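Local coordinates for conserved domain protein (Bacillus anthracis, PDB 3FBQ), which is of unknown function but is a mostly beta-strand protein with regions related to the E-set-like DUF4179 (in part) and DUF5643 families, at residues A164-V169 and L178-E183. Residues are numbered along the deposited sequence; the frame is centred on the assembly and turned at random.
Sequences ANMEKV and LYYNQE
N165 and N181 face each other as a hydrogen-bonded pair in the beta hairpin of strands 162-171 and 175-184, which a classic beta bulge interrupts. The hairpin belongs to the antiparallel sheet of the DUF5643 region, between strands 149-157 and 224-231. The axes of the two short segments run antiparallel, 156° apart. At the start, A164 lies opposite Q182 in a non-hydrogen-bonded pair. N165 N then donates to N181 O (2.9 Å), and N181 N returns a bond to N165 O. Their side chains add a third bond, from N165 ND2 to N181 OD1 (2.8 Å). The donor lies nearly in line with the N181 side-chain C=O, and OD1 lies near the plane of the N165 amide. The two amide planes are 54° apart. E183 OE2 lies close to the same ND2, but the angle is poor for a bond. M166 points to the face opposite N165 and N181, the one that A164 also points to, and lies beside Y180. Its chain bends at chi2 and chi3, and M166 CE rests on Y180 CB (3.6 Å). The hydroxyl of Y180 is hydrogen-bonded to V197 O. E167 and K168 form the bulge, both opposite Y179. Y179 O accepts a weak bond from E167 N and a straighter one from K168 N (3.2 Å). E167 extends across N181 at about a right angle. N181 ND2 donates to E167 OE1, though the modelled contact is too short for its length to be relied on. The carboxylate also pairs with R225, joining the hairpin to strand 224-231. K168 runs alongside Y179, its CE over one ring face, toward the rim. The hydroxyl of Y179 is hydrogen-bonded to R52 NE. V169 points to the same face as M166. Its CG2, anti to the backbone N, meets L178 CD2 at 3.5 Å.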
loop_
_atom_site.group_PDB
_atom_site.type_symbol
_atom_site.label_atom_id
_atom_site.label_comp_id
_atom_site.label_asym_id
_atom_site.label_seq_id
_atom_site.Cartn_x
_atom_site.Cartn_y
_atom_site.Cartn_z
ATOM N N ALA A 164 31.932 18.473 2.266
ATOM C CA ALA A 164 31.189 17.854 1.141
ATOM C C ALA A 164 32.124 17.192 0.143
ATOM O O ALA A 164 33.031 17.843 -0.357
ATOM C CB ALA A 164 30.305 18.876 0.466
ATOM N N ASN A 165 31.951 15.908 -0.132
ATOM C CA ASN A 165 32.839 15.229 -1.090
ATOM C C ASN A 165 32.203 14.825 -2.382
ATOM O O ASN A 165 31.237 14.054 -2.386
ATOM C CB ASN A 165 33.431 13.986 -0.470
ATOM C CG ASN A 165 33.945 14.242 0.898
ATOM O OD1 ASN A 165 35.027 14.829 1.066
ATOM N ND2 ASN A 165 33.159 13.853 1.906
ATOM N N MET A 166 32.757 15.312 -3.482
ATOM C CA MET A 166 32.305 14.878 -4.781
ATOM C C MET A 166 32.667 13.388 -4.918
ATOM O O MET A 166 33.527 12.873 -4.180
ATOM C CB MET A 166 32.974 15.768 -5.853
ATOM C CG MET A 166 32.432 17.268 -5.979
ATOM S SD MET A 166 30.594 17.489 -5.858
ATOM C CE MET A 166 30.354 17.630 -4.086
ATOM N N GLU A 167 32.002 12.663 -5.801
ATOM C CA GLU A 167 32.316 11.227 -5.975
ATOM C C GLU A 167 32.328 10.874 -7.458
ATOM O O GLU A 167 33.245 10.199 -7.976
ATOM C CB GLU A 167 31.264 10.335 -5.290
ATOM C CG GLU A 167 31.455 9.911 -3.800
ATOM C CD GLU A 167 30.173 9.210 -3.233
ATOM O OE1 GLU A 167 30.079 8.850 -2.011
ATOM O OE2 GLU A 167 29.211 9.031 -4.020
ATOM N N LYS A 168 31.295 11.328 -8.155
ATOM C CA LYS A 168 31.148 10.908 -9.522
ATOM C C LYS A 168 30.382 11.900 -10.343
ATOM O O LYS A 168 29.558 12.645 -9.812
ATOM C CB LYS A 168 30.418 9.579 -9.561
ATOM C CG LYS A 168 30.943 8.724 -10.668
ATOM C CD LYS A 168 29.940 7.691 -11.105
ATOM C CE LYS A 168 29.686 6.613 -10.031
ATOM N NZ LYS A 168 30.981 6.213 -9.393
ATOM N N VAL A 169 30.602 11.893 -11.642
ATOM C CA VAL A 169 29.777 12.717 -12.497
ATOM C C VAL A 169 29.304 11.847 -13.665
ATOM O O VAL A 169 30.057 10.971 -14.088
ATOM C CB VAL A 169 30.557 13.991 -12.958
ATOM C CG1 VAL A 169 31.791 13.621 -13.802
ATOM C CG2 VAL A 169 29.644 14.993 -13.675
ATOM N N LEU A 178 25.275 14.442 -10.499
ATOM C CA LEU A 178 26.381 14.566 -9.517
ATOM C C LEU A 178 26.216 13.631 -8.301
ATOM O O LEU A 178 25.261 13.759 -7.533
ATOM C CB LEU A 178 26.566 16.012 -9.047
ATOM C CG LEU A 178 26.881 17.030 -10.158
ATOM C CD1 LEU A 178 26.974 18.393 -9.550
ATOM C CD2 LEU A 178 28.107 16.747 -11.010
ATOM N N TYR A 179 27.146 12.702 -8.141
ATOM C CA TYR A 179 27.163 11.871 -6.972
ATOM C C TYR A 179 28.097 12.440 -5.923
ATOM O O TYR A 179 29.239 12.799 -6.183
ATOM C CB TYR A 179 27.723 10.546 -7.337
ATOM C CG TYR A 179 26.902 9.772 -8.293
ATOM C CD1 TYR A 179 25.916 8.874 -7.835
ATOM C CD2 TYR A 179 27.145 9.864 -9.696
ATOM C CE1 TYR A 179 25.198 8.116 -8.706
ATOM C CE2 TYR A 179 26.406 9.082 -10.597
ATOM C CZ TYR A 179 25.442 8.215 -10.085
ATOM O OH TYR A 179 24.714 7.448 -10.959
ATOM N N TYR A 180 27.635 12.449 -4.701
ATOM C CA TYR A 180 28.462 12.982 -3.655
ATOM C C TYR A 180 27.924 12.636 -2.238
ATOM O O TYR A 180 26.909 11.935 -2.100
ATOM C CB TYR A 180 28.536 14.477 -3.873
ATOM C CG TYR A 180 27.219 15.129 -3.573
ATOM C CD1 TYR A 180 26.181 15.146 -4.518
ATOM C CD2 TYR A 180 26.994 15.721 -2.314
ATOM C CE1 TYR A 180 24.946 15.747 -4.203
ATOM C CE2 TYR A 180 25.768 16.332 -1.994
ATOM C CZ TYR A 180 24.763 16.337 -2.929
ATOM O OH TYR A 180 23.605 16.963 -2.588
ATOM N N ASN A 181 28.618 13.120 -1.196
ATOM C CA ASN A 181 28.252 12.800 0.205
ATOM C C ASN A 181 28.703 13.846 1.163
ATOM O O ASN A 181 29.628 14.577 0.861
ATOM C CB ASN A 181 28.801 11.457 0.677
ATOM C CG ASN A 181 30.277 11.363 0.539
ATOM O OD1 ASN A 181 31.060 12.102 1.148
ATOM N ND2 ASN A 181 30.681 10.433 -0.274
ATOM N N GLN A 182 28.045 13.886 2.326
ATOM C CA GLN A 182 28.353 14.818 3.392
ATOM C C GLN A 182 28.966 13.983 4.463
ATOM O O GLN A 182 28.564 12.833 4.647
ATOM C CB GLN A 182 27.091 15.528 3.921
ATOM C CG GLN A 182 25.913 14.644 4.303
ATOM C CD GLN A 182 24.680 15.440 4.780
ATOM O OE1 GLN A 182 24.173 15.256 5.918
ATOM N NE2 GLN A 182 24.169 16.302 3.904
ATOM N N GLU A 183 29.975 14.572 5.119
ATOM C CA GLU A 183 30.521 14.110 6.409
ATOM C C GLU A 183 30.395 15.172 7.524
ATOM O O GLU A 183 30.571 16.368 7.276
ATOM C CB GLU A 183 31.955 13.679 6.234
ATOM C CG GLU A 183 32.085 12.409 5.433
ATOM C CD GLU A 183 33.489 12.243 4.866
ATOM O OE1 GLU A 183 34.460 12.488 5.622
ATOM O OE2 GLU A 183 33.628 11.885 3.668
#